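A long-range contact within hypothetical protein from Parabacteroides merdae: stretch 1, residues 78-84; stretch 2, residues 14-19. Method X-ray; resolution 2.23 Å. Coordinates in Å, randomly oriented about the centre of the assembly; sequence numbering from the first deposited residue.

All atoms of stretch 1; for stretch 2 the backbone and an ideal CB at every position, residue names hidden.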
# COMPACT_ATOMS: atom_id res chain seq x y z
N ASP A 78 19.19 15.10 -17.38
CA ASP A 78 19.51 15.82 -16.16
C ASP A 78 18.27 16.27 -15.38
O ASP A 78 18.31 17.29 -14.69
CB ASP A 78 20.36 17.05 -16.50
CG ASP A 78 19.64 18.04 -17.43
OD1 ASP A 78 18.60 17.69 -18.03
OD2 ASP A 78 20.14 19.17 -17.57
N TYR A 79 17.17 15.52 -15.50
CA TYR A 79 15.89 15.90 -14.87
C TYR A 79 16.02 16.16 -13.36
O TYR A 79 15.50 17.17 -12.87
CB TYR A 79 14.79 14.85 -15.15
CG TYR A 79 15.09 13.45 -14.64
CD1 TYR A 79 14.71 13.07 -13.35
CD2 TYR A 79 15.76 12.53 -15.43
CE1 TYR A 79 15.00 11.80 -12.88
CE2 TYR A 79 16.06 11.26 -14.96
CZ TYR A 79 15.67 10.90 -13.69
OH TYR A 79 15.96 9.65 -13.23
N LEU A 80 16.73 15.29 -12.64
CA LEU A 80 16.88 15.42 -11.18
C LEU A 80 17.71 16.64 -10.83
O LEU A 80 17.34 17.43 -9.97
CB LEU A 80 17.53 14.17 -10.57
CG LEU A 80 17.69 14.19 -9.04
CD1 LEU A 80 16.34 14.14 -8.34
CD2 LEU A 80 18.55 13.03 -8.59
N GLU A 81 18.84 16.76 -11.51
CA GLU A 81 19.73 17.91 -11.38
C GLU A 81 18.97 19.23 -11.61
O GLU A 81 19.17 20.19 -10.85
CB GLU A 81 20.90 17.72 -12.36
CG GLU A 81 21.90 18.85 -12.47
CD GLU A 81 23.00 18.51 -13.47
OE1 GLU A 81 23.70 17.50 -13.26
OE2 GLU A 81 23.16 19.25 -14.46
N LYS A 82 18.10 19.27 -12.62
CA LYS A 82 17.30 20.48 -12.93
C LYS A 82 16.25 20.78 -11.85
O LYS A 82 16.07 21.93 -11.47
CB LYS A 82 16.60 20.37 -14.29
CG LYS A 82 17.43 20.86 -15.46
CD LYS A 82 17.52 22.38 -15.51
CE LYS A 82 18.61 22.85 -16.46
NZ LYS A 82 18.29 22.56 -17.89
N MSE A 83 15.57 19.75 -11.39
CA MSE A 83 14.57 19.90 -10.33
C MSE A 83 15.18 20.51 -9.10
O MSE A 83 14.64 21.45 -8.53
CB MSE A 83 13.98 18.54 -9.98
CG MSE A 83 12.72 18.69 -9.16
SE MSE A 83 13.13 18.31 -7.27
CE MSE A 83 12.59 16.44 -7.45
N LEU A 84 16.32 19.97 -8.68
CA LEU A 84 16.98 20.43 -7.47
C LEU A 84 17.48 21.85 -7.64
O LEU A 84 17.44 22.64 -6.70
CB LEU A 84 18.13 19.49 -7.09
CG LEU A 84 17.68 18.08 -6.68
CD1 LEU A 84 18.86 17.13 -6.62
CD2 LEU A 84 16.95 18.12 -5.35
N UNK A 14 3.18 21.38 -6.38
CA UNK A 14 3.60 20.00 -6.67
C UNK A 14 4.75 19.89 -7.66
O UNK A 14 4.78 20.58 -8.68
CB UNK A 14 2.41 19.21 -7.21
N UNK A 15 5.68 19.00 -7.35
CA UNK A 15 6.69 18.55 -8.29
C UNK A 15 6.42 17.08 -8.54
O UNK A 15 6.26 16.32 -7.60
CB UNK A 15 8.11 18.79 -7.77
N UNK A 16 6.38 16.67 -9.79
CA UNK A 16 6.24 15.26 -10.08
C UNK A 16 7.55 14.78 -10.65
O UNK A 16 7.96 15.21 -11.72
CB UNK A 16 5.08 14.99 -11.04
N UNK A 17 8.22 13.89 -9.92
CA UNK A 17 9.57 13.45 -10.28
C UNK A 17 9.56 12.03 -10.83
O UNK A 17 9.22 11.09 -10.12
CB UNK A 17 10.50 13.53 -9.07
N UNK A 18 9.96 11.90 -12.09
CA UNK A 18 10.09 10.62 -12.77
C UNK A 18 8.89 9.71 -12.50
O UNK A 18 9.04 8.62 -11.95
CB UNK A 18 11.38 9.93 -12.34
N UNK A 19 7.68 10.16 -12.88
CA UNK A 19 6.48 9.36 -12.66
C UNK A 19 6.47 8.14 -13.57
O UNK A 19 6.81 8.25 -14.74
CB UNK A 19 5.22 10.20 -12.89

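Residues 79-84 of stretch 1 are helical, and residues 14-17 of stretch 2 form a strand. The two run nearly antiparallel, with 164° between their directions and axes 10.3 Å apart at closest approach. That gap leaves room for side chains to meet but keeps the backbones from bonding. The helix presents Tyr79, Leu80 and the selenomethionine Met83 to the strand.

Position 14 lies at the far end of the contact. Phi/psi of -80/138 is extended, and nothing of stretch 1 comes within 5.5 Å of the ideal CB. The helix therefore sets no preference here. The deposited residue is Leu14, which makes no contact with stretch 1.

Position 15 points its CA-to-CB bond toward the helix. The ideal CB lies 4.8 Å from Met83 CG, so there is space for a side chain of moderate size. The neighbouring surface is apolar and offers no charge to pair with. Phi/psi of -115/131 suits a beta-branched residue, so valine or isoleucine would fit well, and leucine or methionine could also serve. The deposited residue is Ile15. Ile15 CG2 packs against Met83 CG at 3.7 Å, an apolar contact.

Position 16 follows the alternation of a strand: its CA-to-CB bond points away from the helix. Many residues would be compatible with stretch 1, and the extended backbone is comfortable for beta-branched ones. The deposited residue is Thr16, whose side chain makes no contact with stretch 1.

Position 17 is the centre of the contact. Its CA lies 7.6 Å from the CA of Leu80. The CA-to-CB bond points sideways, yet the ideal CB is already 3.9 Å from Met83 CE. Tyr79, Leu80 and Met83 all lie within reach of a longer side chain, and the atoms they offer nearby are mostly carbon. Leucine, isoleucine or methionine would suit; these three residues of the helix offer no charge to pair with. The deposited residue is Leu17, with chi1 t and chi2 p, and its end comes nearer the helix than its first bond suggests. Leu17 CD2 lies 3.4 Å from Met83 CE, a close approach, and 3.9 Å from Leu80 CD1. Leu17 CD1 meets Tyr79 CD1 at 3.8 Å, at the edge of the ring and near its plane. One leucine thus touches all three helix residues.

Position 18 has left the strand. Phi/psi of 44/60 is left-handed, which favours glycine, asparagine or aspartate. Its CA-to-CB bond points toward the helix, and the ideal CB lies 4.1 Å from Tyr79 CE1. A short polar side chain could lie beside the phenol. The deposited residue is Asp18. Asp18 OD2 lies 3.9 Å from Tyr79 OH without a hydrogen bond between them; both atoms are hydrogen-bonded elsewhere in the structure.

Position 19 is beyond the reach of stretch 1. Phi/psi of -70/135 is compatible with proline, among many others. The deposited residue is Pro19, which takes no part in the contact.

Stretch 2, residues 14-19: LITLDP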
# COMPACT_ATOMS: atom_id res chain seq x y z
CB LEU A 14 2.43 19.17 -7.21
CG LEU A 14 1.19 18.96 -6.35
CD1 LEU A 14 0.24 17.99 -7.04
CD2 LEU A 14 1.57 18.47 -4.96
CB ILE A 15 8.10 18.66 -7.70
CG1 ILE A 15 8.42 20.10 -7.32
CG2 ILE A 15 9.12 18.11 -8.70
CD1 ILE A 15 9.67 20.25 -6.46
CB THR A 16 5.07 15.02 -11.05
OG1 THR A 16 3.91 15.70 -10.55
CG2 THR A 16 4.78 13.53 -11.18
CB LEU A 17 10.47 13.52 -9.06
CG LEU A 17 11.92 13.10 -9.27
CD1 LEU A 17 12.64 14.01 -10.25
CD2 LEU A 17 12.61 13.06 -7.93
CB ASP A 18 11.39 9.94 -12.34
CG ASP A 18 11.73 8.72 -13.19
OD1 ASP A 18 11.23 8.60 -14.32
OD2 ASP A 18 12.51 7.87 -12.72
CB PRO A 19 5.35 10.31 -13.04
CG PRO A 19 5.95 11.21 -14.06
CD PRO A 19 7.38 11.40 -13.63
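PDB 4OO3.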